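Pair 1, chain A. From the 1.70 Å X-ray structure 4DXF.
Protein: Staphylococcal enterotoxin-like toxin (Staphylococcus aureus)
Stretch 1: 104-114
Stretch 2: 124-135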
# COMPACT_ATOMS: atom_id res chain seq x y z
N LYS A 104 -15.70 5.36 -14.19
CA LYS A 104 -15.53 3.93 -13.95
C LYS A 104 -14.10 3.55 -14.39
O LYS A 104 -13.59 4.06 -15.37
CB LYS A 104 -16.46 3.11 -14.82
CG LYS A 104 -17.91 3.14 -14.53
CD LYS A 104 -18.56 2.24 -15.59
CE LYS A 104 -20.04 2.14 -15.39
NZ LYS A 104 -20.66 1.59 -16.63
N VAL A 105 -13.47 2.64 -13.67
CA VAL A 105 -12.17 2.11 -14.05
C VAL A 105 -12.27 0.57 -13.93
O VAL A 105 -12.62 0.06 -12.87
CB VAL A 105 -11.05 2.66 -13.11
CG1 VAL A 105 -9.71 2.04 -13.40
CG2 VAL A 105 -10.89 4.18 -13.25
N ASP A 106 -11.96 -0.14 -15.00
CA ASP A 106 -11.97 -1.61 -15.00
C ASP A 106 -10.77 -2.04 -15.83
O ASP A 106 -10.80 -2.07 -17.05
CB ASP A 106 -13.30 -2.21 -15.52
CG ASP A 106 -13.32 -3.75 -15.45
OD1 ASP A 106 -12.35 -4.34 -14.91
OD2 ASP A 106 -14.31 -4.38 -15.95
N HIS A 107 -9.68 -2.30 -15.11
CA HIS A 107 -8.38 -2.45 -15.69
C HIS A 107 -7.75 -3.64 -14.95
O HIS A 107 -8.15 -3.97 -13.83
CB HIS A 107 -7.57 -1.13 -15.57
CG HIS A 107 -6.18 -1.21 -16.14
ND1 HIS A 107 -5.90 -1.76 -17.38
CD2 HIS A 107 -5.00 -0.81 -15.63
CE1 HIS A 107 -4.59 -1.71 -17.60
NE2 HIS A 107 -4.02 -1.13 -16.55
N LYS A 108 -6.85 -4.33 -15.63
CA LYS A 108 -6.29 -5.60 -15.15
C LYS A 108 -4.80 -5.50 -15.46
O LYS A 108 -4.43 -5.02 -16.51
CB LYS A 108 -6.96 -6.81 -15.94
N ALA A 109 -3.91 -5.91 -14.55
CA ALA A 109 -2.50 -5.91 -14.89
C ALA A 109 -1.98 -7.35 -14.57
O ALA A 109 -2.30 -7.86 -13.48
CB ALA A 109 -1.78 -4.86 -14.03
N GLY A 110 -1.27 -8.00 -15.51
CA GLY A 110 -0.75 -9.38 -15.26
C GLY A 110 0.38 -9.34 -14.24
O GLY A 110 1.15 -8.39 -14.21
N VAL A 111 0.45 -10.36 -13.39
CA VAL A 111 1.49 -10.47 -12.34
C VAL A 111 2.29 -11.71 -12.70
O VAL A 111 1.70 -12.75 -13.04
CB VAL A 111 0.88 -10.61 -11.02
CG1 VAL A 111 1.97 -10.78 -9.96
CG2 VAL A 111 0.01 -9.37 -10.69
N ARG A 112 3.61 -11.60 -12.69
CA ARG A 112 4.46 -12.77 -13.02
C ARG A 112 5.36 -12.92 -11.81
O ARG A 112 6.06 -11.95 -11.46
CB ARG A 112 5.33 -12.44 -14.24
CG ARG A 112 4.53 -12.09 -15.56
CD ARG A 112 5.39 -11.32 -16.58
NE ARG A 112 4.72 -11.23 -17.89
CZ ARG A 112 4.27 -12.30 -18.57
NH1 ARG A 112 4.39 -13.53 -18.06
NH2 ARG A 112 3.67 -12.14 -19.75
N ILE A 113 5.41 -14.15 -11.24
CA ILE A 113 6.07 -14.41 -9.96
C ILE A 113 7.15 -15.44 -10.16
O ILE A 113 6.85 -16.50 -10.70
CB ILE A 113 5.10 -14.92 -8.94
CG1 ILE A 113 4.04 -13.80 -8.75
CG2 ILE A 113 5.84 -15.21 -7.56
CD1 ILE A 113 2.67 -14.28 -8.25
N THR A 114 8.38 -15.09 -9.79
CA THR A 114 9.43 -16.09 -9.89
C THR A 114 9.90 -16.27 -8.45
O THR A 114 10.20 -15.27 -7.78
CB THR A 114 10.62 -15.66 -10.79
OG1 THR A 114 10.24 -15.30 -12.13
CG2 THR A 114 11.69 -16.80 -10.88
N HIS A 124 7.43 -20.74 -10.98
CA HIS A 124 6.91 -19.58 -11.70
C HIS A 124 5.40 -19.58 -11.44
O HIS A 124 4.78 -20.64 -11.29
CB HIS A 124 7.21 -19.67 -13.21
CG HIS A 124 8.67 -19.75 -13.55
ND1 HIS A 124 9.52 -18.67 -13.49
CD2 HIS A 124 9.42 -20.80 -13.96
CE1 HIS A 124 10.74 -19.05 -13.84
NE2 HIS A 124 10.71 -20.34 -14.11
N ASP A 125 4.79 -18.42 -11.33
CA ASP A 125 3.33 -18.40 -11.07
C ASP A 125 2.84 -17.09 -11.69
O ASP A 125 3.66 -16.23 -12.05
CB ASP A 125 3.02 -18.48 -9.56
CG ASP A 125 1.51 -18.63 -9.23
OD1 ASP A 125 0.74 -19.17 -10.09
OD2 ASP A 125 1.10 -18.19 -8.10
N VAL A 126 1.53 -16.98 -11.81
CA VAL A 126 0.89 -15.89 -12.49
C VAL A 126 -0.40 -15.54 -11.73
O VAL A 126 -1.04 -16.38 -11.04
CB VAL A 126 0.66 -16.20 -14.00
CG1 VAL A 126 1.97 -16.60 -14.65
CG2 VAL A 126 -0.39 -17.30 -14.18
N SER A 127 -0.72 -14.26 -11.76
CA SER A 127 -1.99 -13.81 -11.24
C SER A 127 -2.40 -12.58 -12.06
O SER A 127 -1.76 -12.22 -13.04
CB SER A 127 -1.92 -13.58 -9.71
OG SER A 127 -1.42 -12.30 -9.38
N GLU A 128 -3.52 -12.00 -11.69
CA GLU A 128 -4.04 -10.86 -12.42
C GLU A 128 -4.39 -9.85 -11.31
O GLU A 128 -5.10 -10.19 -10.38
CB GLU A 128 -5.30 -11.28 -13.15
CG GLU A 128 -5.73 -10.27 -14.19
CD GLU A 128 -6.74 -10.85 -15.19
OE1 GLU A 128 -6.80 -12.10 -15.33
OE2 GLU A 128 -7.46 -10.04 -15.86
N PHE A 129 -3.94 -8.61 -11.41
CA PHE A 129 -4.19 -7.66 -10.33
C PHE A 129 -5.27 -6.71 -10.86
O PHE A 129 -5.05 -6.06 -11.82
CB PHE A 129 -2.92 -6.87 -9.99
CG PHE A 129 -3.08 -6.02 -8.77
CD1 PHE A 129 -2.99 -6.58 -7.50
CD2 PHE A 129 -3.32 -4.64 -8.88
CE1 PHE A 129 -3.14 -5.80 -6.36
CE2 PHE A 129 -3.49 -3.86 -7.75
CZ PHE A 129 -3.42 -4.43 -6.48
N LYS A 130 -6.43 -6.70 -10.22
CA LYS A 130 -7.58 -5.96 -10.72
C LYS A 130 -7.46 -4.54 -10.21
O LYS A 130 -7.31 -4.33 -9.02
CB LYS A 130 -8.88 -6.62 -10.22
N ILE A 131 -7.60 -3.57 -11.10
CA ILE A 131 -7.42 -2.16 -10.76
C ILE A 131 -8.75 -1.44 -10.99
O ILE A 131 -9.25 -1.47 -12.14
CB ILE A 131 -6.35 -1.54 -11.66
CG1 ILE A 131 -5.00 -2.19 -11.25
CG2 ILE A 131 -6.32 0.02 -11.55
CD1 ILE A 131 -3.91 -2.02 -12.29
N THR A 132 -9.26 -0.82 -9.94
CA THR A 132 -10.60 -0.15 -10.00
C THR A 132 -10.51 1.35 -9.70
O THR A 132 -11.52 2.08 -9.72
CB THR A 132 -11.59 -0.82 -9.06
OG1 THR A 132 -11.13 -0.74 -7.69
CG2 THR A 132 -11.80 -2.30 -9.49
N LYS A 133 -9.29 1.81 -9.51
CA LYS A 133 -8.98 3.17 -9.13
C LYS A 133 -8.12 3.90 -10.11
O LYS A 133 -7.08 3.42 -10.60
CB LYS A 133 -8.38 3.23 -7.71
CG LYS A 133 -9.40 3.36 -6.57
CD LYS A 133 -8.77 3.25 -5.19
CE LYS A 133 -7.90 4.50 -4.73
NZ LYS A 133 -8.53 5.91 -5.13
N GLU A 134 -8.54 5.13 -10.40
CA GLU A 134 -7.86 6.04 -11.30
C GLU A 134 -6.47 6.39 -10.79
O GLU A 134 -5.48 6.41 -11.54
CB GLU A 134 -8.68 7.35 -11.45
CG GLU A 134 -8.52 7.87 -12.77
CD GLU A 134 -9.62 8.86 -13.20
OE1 GLU A 134 -10.38 9.39 -12.37
OE2 GLU A 134 -9.69 9.07 -14.41
N GLN A 135 -6.42 6.63 -9.49
CA GLN A 135 -5.16 7.00 -8.87
C GLN A 135 -5.02 6.05 -7.66
O GLN A 135 -5.90 5.97 -6.84
CB GLN A 135 -5.22 8.42 -8.40
CG GLN A 135 -3.85 8.92 -8.02
CD GLN A 135 -3.85 10.36 -7.55
OE1 GLN A 135 -4.30 10.65 -6.46
NE2 GLN A 135 -3.34 11.24 -8.37
O HOH W 1 -14.05 2.02 -10.99

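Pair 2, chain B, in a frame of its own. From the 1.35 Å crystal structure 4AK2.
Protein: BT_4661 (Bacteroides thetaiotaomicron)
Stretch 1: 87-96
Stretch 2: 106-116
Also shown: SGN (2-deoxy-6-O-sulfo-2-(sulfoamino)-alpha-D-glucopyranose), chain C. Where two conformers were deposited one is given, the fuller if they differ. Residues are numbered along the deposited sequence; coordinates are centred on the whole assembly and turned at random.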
# COMPACT_ATOMS: atom_id res chain seq x y z
N GLY B 87 -3.14 -12.44 5.79
CA GLY B 87 -1.88 -11.79 6.16
C GLY B 87 -1.31 -10.88 5.10
O GLY B 87 -0.24 -10.30 5.31
N GLN B 88 -2.00 -10.74 3.97
CA GLN B 88 -1.52 -9.95 2.83
C GLN B 88 -2.43 -8.76 2.51
O GLN B 88 -3.63 -8.81 2.83
CB GLN B 88 -1.45 -10.83 1.55
CG GLN B 88 -0.43 -11.95 1.61
CD GLN B 88 0.93 -11.31 1.54
OE1 GLN B 88 1.22 -10.51 0.61
NE2 GLN B 88 1.72 -11.56 2.53
N CYS B 89 -1.87 -7.75 1.84
CA CYS B 89 -2.67 -6.71 1.23
C CYS B 89 -2.78 -6.92 -0.27
O CYS B 89 -1.91 -7.52 -0.90
CB CYS B 89 -2.05 -5.33 1.47
SG CYS B 89 -2.07 -4.75 3.17
N GLY B 90 -3.87 -6.39 -0.82
CA GLY B 90 -4.06 -6.36 -2.26
C GLY B 90 -4.37 -4.94 -2.70
O GLY B 90 -4.67 -4.03 -1.87
N MET B 91 -4.35 -4.70 -4.00
CA MET B 91 -4.56 -3.38 -4.58
C MET B 91 -5.28 -3.54 -5.92
O MET B 91 -4.88 -4.42 -6.72
CB MET B 91 -3.20 -2.70 -4.78
CG MET B 91 -3.27 -1.38 -5.51
SD MET B 91 -1.60 -0.85 -5.95
CE MET B 91 -1.98 0.71 -6.73
N VAL B 92 -6.29 -2.74 -6.18
CA VAL B 92 -6.95 -2.64 -7.47
C VAL B 92 -6.88 -1.19 -7.95
O VAL B 92 -6.76 -0.26 -7.13
CB VAL B 92 -8.42 -3.14 -7.48
CG1 VAL B 92 -8.52 -4.57 -6.94
CG2 VAL B 92 -9.30 -2.21 -6.68
N MET B 93 -6.97 -0.95 -9.24
CA MET B 93 -7.24 0.36 -9.81
C MET B 93 -8.68 0.37 -10.33
O MET B 93 -9.04 -0.48 -11.16
CB MET B 93 -6.26 0.70 -10.94
CG MET B 93 -4.84 0.95 -10.47
SD MET B 93 -4.62 2.42 -9.39
CE MET B 93 -5.19 3.67 -10.52
N VAL B 94 -9.48 1.33 -9.82
CA VAL B 94 -10.85 1.55 -10.28
C VAL B 94 -10.88 2.68 -11.26
O VAL B 94 -10.27 3.74 -10.98
CB VAL B 94 -11.82 1.79 -9.13
CG1 VAL B 94 -13.20 2.13 -9.66
CG2 VAL B 94 -11.83 0.58 -8.23
N THR B 95 -11.51 2.44 -12.42
CA THR B 95 -11.73 3.55 -13.36
C THR B 95 -13.21 3.83 -13.46
O THR B 95 -14.01 2.90 -13.62
CB THR B 95 -11.16 3.20 -14.75
OG1 THR B 95 -9.76 2.96 -14.61
CG2 THR B 95 -11.33 4.33 -15.74
N ALA B 96 -13.59 5.09 -13.29
CA ALA B 96 -14.97 5.52 -13.52
C ALA B 96 -15.02 6.45 -14.71
O ALA B 96 -14.22 7.40 -14.79
CB ALA B 96 -15.49 6.20 -12.29
N SER B 106 -12.60 10.01 -17.88
CA SER B 106 -12.31 8.89 -16.97
C SER B 106 -11.43 9.37 -15.83
O SER B 106 -10.53 10.21 -16.04
CB SER B 106 -11.59 7.76 -17.72
OG SER B 106 -12.40 7.21 -18.73
N VAL B 107 -11.70 8.84 -14.64
CA VAL B 107 -10.86 9.09 -13.48
C VAL B 107 -10.48 7.72 -12.91
O VAL B 107 -11.37 6.86 -12.76
CB VAL B 107 -11.65 9.87 -12.41
CG1 VAL B 107 -10.90 9.88 -11.06
CG2 VAL B 107 -11.89 11.30 -12.88
N LYS B 108 -9.20 7.52 -12.62
CA LYS B 108 -8.73 6.25 -12.07
C LYS B 108 -8.13 6.51 -10.68
O LYS B 108 -7.43 7.51 -10.45
CB LYS B 108 -7.76 5.47 -13.01
CG LYS B 108 -6.32 6.00 -13.14
CD LYS B 108 -5.47 5.24 -14.17
N GLN B 109 -8.39 5.59 -9.76
CA GLN B 109 -7.88 5.69 -8.37
C GLN B 109 -7.65 4.29 -7.82
O GLN B 109 -8.36 3.37 -8.18
CB GLN B 109 -8.92 6.34 -7.46
CG GLN B 109 -9.37 7.74 -7.88
CD GLN B 109 -10.45 8.34 -7.02
OE1 GLN B 109 -10.96 9.44 -7.34
NE2 GLN B 109 -10.76 7.69 -5.92
N PRO B 110 -6.66 4.13 -6.94
CA PRO B 110 -6.49 2.83 -6.29
C PRO B 110 -7.52 2.57 -5.17
O PRO B 110 -8.01 3.55 -4.50
CB PRO B 110 -5.09 2.93 -5.68
CG PRO B 110 -4.98 4.41 -5.33
CD PRO B 110 -5.69 5.14 -6.46
N VAL B 111 -7.83 1.31 -4.91
CA VAL B 111 -8.51 0.84 -3.73
C VAL B 111 -7.67 -0.28 -3.13
O VAL B 111 -7.24 -1.19 -3.89
CB VAL B 111 -9.97 0.41 -3.99
CG1 VAL B 111 -10.65 -0.08 -2.70
CG2 VAL B 111 -10.74 1.53 -4.66
N PHE B 112 -7.47 -0.31 -1.84
CA PHE B 112 -6.61 -1.24 -1.17
C PHE B 112 -7.37 -2.14 -0.23
O PHE B 112 -8.42 -1.77 0.33
CB PHE B 112 -5.55 -0.47 -0.39
CG PHE B 112 -4.68 0.43 -1.23
CD1 PHE B 112 -5.07 1.75 -1.47
CD2 PHE B 112 -3.43 0.02 -1.69
CE1 PHE B 112 -4.25 2.60 -2.18
CE2 PHE B 112 -2.63 0.87 -2.43
CZ PHE B 112 -3.01 2.21 -2.64
N PHE B 113 -6.82 -3.34 -0.04
CA PHE B 113 -7.39 -4.37 0.82
C PHE B 113 -6.37 -4.99 1.72
O PHE B 113 -5.24 -5.17 1.31
CB PHE B 113 -8.06 -5.49 -0.03
CG PHE B 113 -9.22 -4.99 -0.82
CD1 PHE B 113 -9.02 -4.40 -2.07
CD2 PHE B 113 -10.52 -5.11 -0.32
CE1 PHE B 113 -10.12 -3.87 -2.81
CE2 PHE B 113 -11.62 -4.59 -1.04
CZ PHE B 113 -11.42 -4.00 -2.30
N HIS B 114 -6.78 -5.30 2.95
CA HIS B 114 -5.91 -6.05 3.88
C HIS B 114 -6.67 -7.19 4.44
O HIS B 114 -7.75 -7.02 5.04
CB HIS B 114 -5.47 -5.15 5.06
CG HIS B 114 -4.62 -5.91 6.08
ND1 HIS B 114 -4.90 -5.95 7.41
CD2 HIS B 114 -3.48 -6.71 5.90
CE1 HIS B 114 -3.98 -6.69 8.05
NE2 HIS B 114 -3.12 -7.18 7.13
N PHE B 115 -6.16 -8.41 4.27
CA PHE B 115 -6.76 -9.62 4.84
C PHE B 115 -5.98 -9.88 6.12
O PHE B 115 -4.86 -10.40 6.08
CB PHE B 115 -6.74 -10.78 3.85
CG PHE B 115 -7.65 -11.94 4.19
CD1 PHE B 115 -8.34 -12.07 5.42
CD2 PHE B 115 -7.84 -12.93 3.22
CE1 PHE B 115 -9.19 -13.15 5.66
CE2 PHE B 115 -8.67 -14.01 3.45
CZ PHE B 115 -9.34 -14.12 4.67
N SER B 116 -6.55 -9.52 7.26
CA SER B 116 -5.84 -9.66 8.53
C SER B 116 -5.83 -11.12 9.01
O SER B 116 -6.59 -11.95 8.51
CB SER B 116 -6.44 -8.76 9.59
OG SER B 116 -5.51 -8.67 10.65
C1 SGN C . 4.01 -17.50 -2.40
C2 SGN C . 2.84 -17.39 -1.41
C3 SGN C . 2.76 -18.63 -0.53
C4 SGN C . 2.68 -19.86 -1.42
C5 SGN C . 3.84 -19.90 -2.45
C6 SGN C . 3.68 -20.97 -3.49
N2 SGN C . 2.99 -16.24 -0.56
O3 SGN C . 1.53 -18.56 0.21
O4 SGN C . 2.88 -21.07 -0.66
O5 SGN C . 3.85 -18.67 -3.20
O6 SGN C . 2.39 -20.83 -4.11
S1 SGN C . 2.57 -14.76 -1.03
O1S SGN C . 3.62 -14.27 -1.88
O2S SGN C . 1.32 -14.95 -1.71
O3S SGN C . 2.53 -13.85 0.29
S2 SGN C . 1.92 -22.04 -4.99
O4S SGN C . 1.85 -23.31 -4.24
O5S SGN C . 3.06 -22.26 -6.10
O6S SGN C . 0.67 -21.59 -5.56
O HOH W 2 -0.80 -8.66 7.50

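Both pairs are two-stranded antiparallel ladders, and 14 central residues superpose with an RMSD of 0.5 Å on N, CA and C. The N-to-C directions of the strands differ by 152° in pair 1 and 161° in pair 2, and the axes approach to 4.5 Å in each. The backbone sets the first rule: paired amides and carbonyls alternate with pairs that turn their polar groups outward from the ladder. A:His107 with A:Ile131, A:Ala109 with A:Phe129, A:Val111 with A:Ser127 and A:Ile113 with A:Asp125 are the hydrogen-bonded pairs; they match B:Gly90 with B:Phe113, B:Val92 with B:Val111, B:Val94 with B:Gln109 and B:Ala96 with B:Val107. At A:Ala109 and A:Phe129 the bonds run from A:Phe129 N to A:Ala109 O at 2.7 Å and from A:Ala109 N to A:Phe129 O at 3.0 Å. At the matching rung, B:Val92 N to B:Val111 O and B:Val111 N to B:Val92 O are both 2.9 Å.

The face carrying these hydrogen-bonded pairs holds much of the apolar packing in both proteins, but volume is shared differently between the strands. In pair 1, A:His107 faces A:Ile131, whose CD1 lies 3.7 Å from A:His107 CD2 and 4.0 Å from A:Ala109 CB. One isoleucine thus reaches two successive inward positions of the partner strand. Pair 2 places B:Gly90 opposite B:Phe113. The glycine offers no side chain, but its O lies at the edge of the phenylalanine ring, and the same diagonal reach recurs: B:Phe113 CE1 lies 4.3 Å from B:Val92 CG2, near the plane of the ring.

One rung on, a small residue beside a large one becomes two medium ones. A:Ala109 is matched by B:Val92, and A:Phe129, whose ring leads away from the partner strand, by B:Val111. B:Val92 CG2 meets B:Val111 CB at 3.8 Å. The diagonal contact is kept: A:Val111 CG2 to A:Phe129 CB is 3.9 Å, as is B:Val94 CG2 to B:Val111 CG2. A:Val111 and B:Val94 even share the t rotamer. Their direct partners are polar, A:Ser127 and B:Gln109. The short serine sits close, its OG 3.3 Å from A:Val111 CB; both polar ends find hydrogen bonds elsewhere in the structure. At the last rung, A:Ile113 and A:Asp125 bring their CB atoms to 4.2 Å, where pair 2 has B:Ala96 and B:Val107.

The opposite face shows how far the same frame tolerates a change of character. Pair 1 has A:Lys108, A:Gly110, A:Glu128 and A:Lys130, all partly or fully exposed. Pair 2 has B:Met91, B:Met93, B:Pro110 and B:Phe112, all buried. B:Met91 CG lies 3.9 Å from B:Phe112 CE2, and B:Met93 SD lies 3.8 Å from B:Pro110 CB. The shared ladder keeps the register and the alternation, while at these four matched positions the same face carries partly or fully exposed residues in pair 1 and buried ones in pair 2.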